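Local coordinates for outer surface protein (Bacillus cereus ATCC 14579, PDB 1X7F), which is of uncharacterised function but probably hydrolyses 6-phosphorylated N-acetylmuramic acid glycosides, as a 6-phospho-N-acetylmuramidase would, at residues Asn146-Asp150 with Tyr185-Ser190; Asp150-Glu155 with Arg192-Ile198. All blocks are in the same frame, centred on the assembly; numbering follows the deposited sequence.

Contact 1 (Asn146-Asp150 with Tyr185-Ser190)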
# COMPACT_ATOMS: atom_id res chain seq x y z
N ASN A 146 -5.79 12.60 11.60
CA ASN A 146 -5.25 11.32 12.03
C ASN A 146 -6.32 10.25 11.86
O ASN A 146 -7.37 10.30 12.51
CB ASN A 146 -4.81 11.42 13.51
CG ASN A 146 -3.91 10.26 13.95
OD1 ASN A 146 -3.87 9.19 13.32
ND2 ASN A 146 -3.18 10.48 15.02
N VAL A 147 -6.06 9.27 11.00
CA VAL A 147 -6.99 8.15 10.79
C VAL A 147 -6.94 7.15 11.96
O VAL A 147 -7.94 6.49 12.26
CB VAL A 147 -6.74 7.44 9.44
CG1 VAL A 147 -7.81 6.39 9.14
CG2 VAL A 147 -6.75 8.45 8.33
N SER A 148 -5.79 7.11 12.66
CA SER A 148 -5.49 6.06 13.63
C SER A 148 -6.28 6.06 14.95
O SER A 148 -6.01 5.23 15.81
CB SER A 148 -3.99 6.01 13.91
OG SER A 148 -3.25 5.85 12.71
N ASN A 149 -7.24 6.97 15.10
CA ASN A 149 -8.10 7.00 16.27
C ASN A 149 -9.51 6.54 15.88
O ASN A 149 -10.19 7.20 15.09
CB ASN A 149 -8.14 8.41 16.87
CG ASN A 149 -8.51 8.42 18.36
OD1 ASN A 149 -8.84 7.39 18.95
ND2 ASN A 149 -8.45 9.60 18.96
N ASP A 150 -9.92 5.40 16.42
CA ASP A 150 -11.18 4.75 16.05
C ASP A 150 -12.38 5.31 16.81
O ASP A 150 -13.02 4.61 17.59
CB ASP A 150 -11.05 3.23 16.22
CG ASP A 150 -12.32 2.47 15.86
OD1 ASP A 150 -13.05 2.87 14.92
OD2 ASP A 150 -12.66 1.44 16.48
N TYR A 185 -8.30 -3.42 14.00
CA TYR A 185 -8.42 -2.02 14.43
C TYR A 185 -8.12 -1.07 13.27
O TYR A 185 -8.87 -0.11 13.04
CB TYR A 185 -7.50 -1.74 15.65
CG TYR A 185 -7.51 -0.30 16.12
CD1 TYR A 185 -8.51 0.16 16.99
CD2 TYR A 185 -6.53 0.60 15.71
CE1 TYR A 185 -8.53 1.47 17.43
CE2 TYR A 185 -6.54 1.93 16.14
CZ TYR A 185 -7.54 2.36 16.99
OH TYR A 185 -7.57 3.66 17.42
N PHE A 186 -7.04 -1.35 12.54
CA PHE A 186 -6.61 -0.57 11.38
C PHE A 186 -7.69 -0.45 10.31
O PHE A 186 -7.86 0.61 9.69
CB PHE A 186 -5.34 -1.20 10.80
CG PHE A 186 -5.01 -0.77 9.39
CD1 PHE A 186 -4.26 0.38 9.16
CD2 PHE A 186 -5.47 -1.50 8.31
CE1 PHE A 186 -3.96 0.78 7.87
CE2 PHE A 186 -5.17 -1.10 7.00
CZ PHE A 186 -4.41 0.04 6.79
N ILE A 187 -8.41 -1.55 10.08
CA ILE A 187 -9.52 -1.59 9.13
C ILE A 187 -10.71 -0.74 9.61
O ILE A 187 -11.23 0.05 8.83
CB ILE A 187 -9.93 -3.06 8.84
CG1 ILE A 187 -8.79 -3.82 8.11
CG2 ILE A 187 -11.28 -3.15 8.11
CD1 ILE A 187 -8.51 -3.39 6.65
N ARG A 188 -11.14 -0.92 10.86
CA ARG A 188 -12.21 -0.08 11.42
C ARG A 188 -11.91 1.41 11.22
O ARG A 188 -12.76 2.16 10.74
CB ARG A 188 -12.46 -0.37 12.91
CG ARG A 188 -13.18 -1.69 13.20
CD ARG A 188 -13.74 -1.86 14.63
NE ARG A 188 -12.77 -1.53 15.68
CZ ARG A 188 -11.89 -2.39 16.21
NH1 ARG A 188 -11.82 -3.66 15.81
NH2 ARG A 188 -11.06 -1.97 17.16
N CYS A 189 -10.69 1.83 11.58
CA CYS A 189 -10.23 3.21 11.42
C CYS A 189 -10.32 3.68 9.97
O CYS A 189 -10.89 4.74 9.70
CB CYS A 189 -8.77 3.35 11.87
SG CYS A 189 -8.48 3.25 13.64
N SER A 190 -9.74 2.90 9.07
CA SER A 190 -9.74 3.22 7.64
C SER A 190 -11.14 3.24 7.00
O SER A 190 -11.39 4.02 6.09
CB SER A 190 -8.81 2.27 6.89
OG SER A 190 -7.54 2.21 7.50
O HOH W 1 -10.48 6.56 11.77
O HOH W 2 -9.54 4.59 19.34

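Contact 2 (Asp150-Glu155 with Arg192-Ile198)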
# COMPACT_ATOMS: atom_id res chain seq x y z
N ASP A 150 -9.92 5.40 16.42
CA ASP A 150 -11.18 4.75 16.05
C ASP A 150 -12.38 5.31 16.81
O ASP A 150 -13.02 4.61 17.59
CB ASP A 150 -11.05 3.23 16.22
CG ASP A 150 -12.32 2.47 15.86
OD1 ASP A 150 -13.05 2.87 14.92
OD2 ASP A 150 -12.66 1.44 16.48
N ILE A 151 -12.67 6.57 16.55
CA ILE A 151 -13.79 7.26 17.17
C ILE A 151 -14.58 8.03 16.10
O ILE A 151 -14.08 8.23 14.98
CB ILE A 151 -13.31 8.21 18.28
CG1 ILE A 151 -12.15 9.09 17.78
CG2 ILE A 151 -12.89 7.41 19.52
CD1 ILE A 151 -12.01 10.42 18.49
N ALA A 152 -15.80 8.44 16.45
CA ALA A 152 -16.65 9.24 15.56
C ALA A 152 -16.14 10.68 15.50
O ALA A 152 -16.82 11.63 15.92
CB ALA A 152 -18.10 9.18 16.02
N TYR A 153 -14.93 10.83 14.96
CA TYR A 153 -14.20 12.09 14.88
C TYR A 153 -14.74 12.92 13.72
O TYR A 153 -15.08 14.11 13.90
CB TYR A 153 -12.70 11.77 14.70
CG TYR A 153 -11.75 12.95 14.65
CD1 TYR A 153 -10.62 12.91 13.83
CD2 TYR A 153 -11.95 14.10 15.43
CE1 TYR A 153 -9.72 13.97 13.78
CE2 TYR A 153 -11.05 15.17 15.37
CZ TYR A 153 -9.95 15.09 14.54
OH TYR A 153 -9.05 16.12 14.47
N LEU A 154 -14.85 12.29 12.55
CA LEU A 154 -15.44 12.92 11.36
C LEU A 154 -16.88 13.38 11.55
O LEU A 154 -17.23 14.49 11.15
CB LEU A 154 -15.34 11.98 10.15
CG LEU A 154 -14.00 11.88 9.42
CD1 LEU A 154 -14.02 10.73 8.43
CD2 LEU A 154 -13.66 13.19 8.72
N GLU A 155 -17.70 12.52 12.16
CA GLU A 155 -19.11 12.80 12.44
C GLU A 155 -19.26 14.08 13.25
O GLU A 155 -20.23 14.82 13.09
CB GLU A 155 -19.75 11.63 13.22
CG GLU A 155 -19.45 10.24 12.66
CD GLU A 155 -20.35 9.85 11.50
OE1 GLU A 155 -21.45 10.42 11.36
OE2 GLU A 155 -19.95 8.95 10.73
N ARG A 192 -13.88 4.21 8.46
CA ARG A 192 -14.53 5.46 8.87
C ARG A 192 -14.32 6.54 7.81
O ARG A 192 -15.25 7.26 7.46
CB ARG A 192 -13.98 5.97 10.20
CG ARG A 192 -14.45 5.23 11.41
CD ARG A 192 -13.81 5.74 12.70
NE ARG A 192 -14.29 5.04 13.88
CZ ARG A 192 -15.48 5.23 14.44
NH1 ARG A 192 -16.33 6.11 13.93
NH2 ARG A 192 -15.82 4.54 15.52
N PHE A 193 -13.09 6.63 7.32
CA PHE A 193 -12.69 7.64 6.36
C PHE A 193 -13.19 7.33 4.95
O PHE A 193 -13.51 8.23 4.18
CB PHE A 193 -11.17 7.85 6.40
CG PHE A 193 -10.74 8.85 7.43
CD1 PHE A 193 -10.93 8.60 8.80
CD2 PHE A 193 -10.18 10.06 7.05
CE1 PHE A 193 -10.56 9.54 9.76
CE2 PHE A 193 -9.82 11.01 8.00
CZ PHE A 193 -10.00 10.75 9.36
N LYS A 194 -13.27 6.04 4.65
CA LYS A 194 -13.81 5.54 3.39
C LYS A 194 -15.33 5.75 3.32
O LYS A 194 -15.87 6.17 2.29
CB LYS A 194 -13.46 4.05 3.23
CG LYS A 194 -13.85 3.44 1.90
CD LYS A 194 -12.72 3.51 0.89
CE LYS A 194 -13.24 3.11 -0.48
NZ LYS A 194 -12.13 2.74 -1.39
N LYS A 195 -16.02 5.49 4.43
CA LYS A 195 -17.46 5.72 4.53
C LYS A 195 -17.84 7.15 4.11
O LYS A 195 -18.87 7.36 3.49
CB LYS A 195 -17.98 5.44 5.94
CG LYS A 195 -19.48 5.15 5.98
CD LYS A 195 -20.21 5.92 7.07
CE LYS A 195 -20.29 5.14 8.38
NZ LYS A 195 -21.45 5.58 9.21
N HIS A 196 -16.99 8.11 4.46
CA HIS A 196 -17.24 9.52 4.18
C HIS A 196 -16.51 10.03 2.94
O HIS A 196 -16.47 11.24 2.69
CB HIS A 196 -16.88 10.36 5.40
CG HIS A 196 -17.76 10.12 6.58
ND1 HIS A 196 -19.04 10.64 6.67
CD2 HIS A 196 -17.57 9.41 7.71
CE1 HIS A 196 -19.59 10.26 7.81
NE2 HIS A 196 -18.72 9.51 8.46
N GLY A 197 -15.96 9.10 2.15
CA GLY A 197 -15.28 9.43 0.90
C GLY A 197 -14.05 10.32 1.02
O GLY A 197 -13.72 11.06 0.09
N ILE A 198 -13.37 10.25 2.17
CA ILE A 198 -12.17 11.07 2.40
C ILE A 198 -10.89 10.28 2.11
O ILE A 198 -10.73 9.14 2.54
CB ILE A 198 -12.21 11.71 3.82
CG1 ILE A 198 -13.26 12.82 3.84
CG2 ILE A 198 -10.83 12.26 4.25
CD1 ILE A 198 -13.92 13.02 5.16

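Contact 1 (Asn146-Asp150 with Tyr185-Ser190)
Tyr185 OH is gripped three times over: it donates to Ser148 O at 2.7 Å, accepts from Asp150 N at 3.1 Å, and accepts a hydrogen bond from a water. The hydroxyl thus ties helix 183-195 to the loop that leaves strand 142-146, at the carboxyl ends of the strands in the parallel (beta/alpha) barrel-type domain. With CG anti to the backbone N (chi1 177°), the ring is carried to the loop backbone at Ser148 and Asp150, Ser148 O lying at its edge and Asp150 CB 3.3 Å from CE1. Cys189 SG sits over one face of the ring, offset toward the rim, and 3.6 Å from Asp150 CB. Deeper in, Val147 CG1 packs against the helix backbone at Cys189, while a second water lies between Val147 O and Cys189 O, 2.6 and 2.8 Å away. The loop is shaped from within by an Asx turn, Ser148 N donating to Asn146 OD1, and Ser148 OG is held by His171 and Asn172. Asp150, partly exposed, is shared between two arginines, Arg192 on OD1 and Arg188 on OD2. Arg188 NE points almost straight at Asp150 OD2 (3.1 Å, 172° at the hydrogen); OD2 lies in the guanidinium plane, while NE stands above the carboxylate plane.

Contact 2 (Asp150-Glu155 with Arg192-Ile198)
Leu154 drives its CD1 methyl over the centre of the Phe193 ring, 3.8 Å from the centroid and only 10° off the normal, a CH-pi contact. Chi1 of -78° sets CG anti to the carbonyl carbon and toward helix 183-195, and chi2 of 169° then sends the two methyls to different neighbours: CD2 meets Ile198 CD1 tip to tip at 3.6 Å, while CD1 also lies 3.9 Å from His196 CD2. Leu145 of strand 142-146 touches both Leu154 and Phe193, so this is the tight, buried part of the contact.

Outward the packing gives way to charged side chains. Arg192, extended from CG to NE, lays one guanidinium face over Ile151 O and brings NE to Asp150 OD1 at 2.7 Å on the anti side of the carboxylate; its NH2 adds a weak bond to the same oxygen. Glu155 is exposed and modelled in two conformers, so its links are tentative: in one of them OE2 lies in the imidazole plane of His196, 2.6 Å from NE2, and makes a long salt bridge to Lys195 NZ at 4.0 Å. Two helices in the outer layer of a (beta/alpha)8-type barrel, whose core is eight parallel strands, pack side by side in this way, the second closed by a Schellman motif with Gly197 at C-prime and Ile198 N bonded to Phe193 O.

From the N terminus, strand 142-146 runs into the loop whose residues 146-150 enter contact 1; the chain then starts helix 153-157 in contact 2, passes through strand 167-170, and returns as helix 183-195 to meet both earlier pieces in the same order. Contact 1 closes a loop of 34 intervening residues and contact 2 one of 36; because the segments alternate along the chain, the two cross. Their centres lie 9 Å apart, joined through Asp150 and by Val147 CG1 packing 3.8 Å from Phe193 CD1. Together they fasten one side of helix 183-195, from its first turn to its C-terminal end, onto the successive loop and helix that follow strand 142-146.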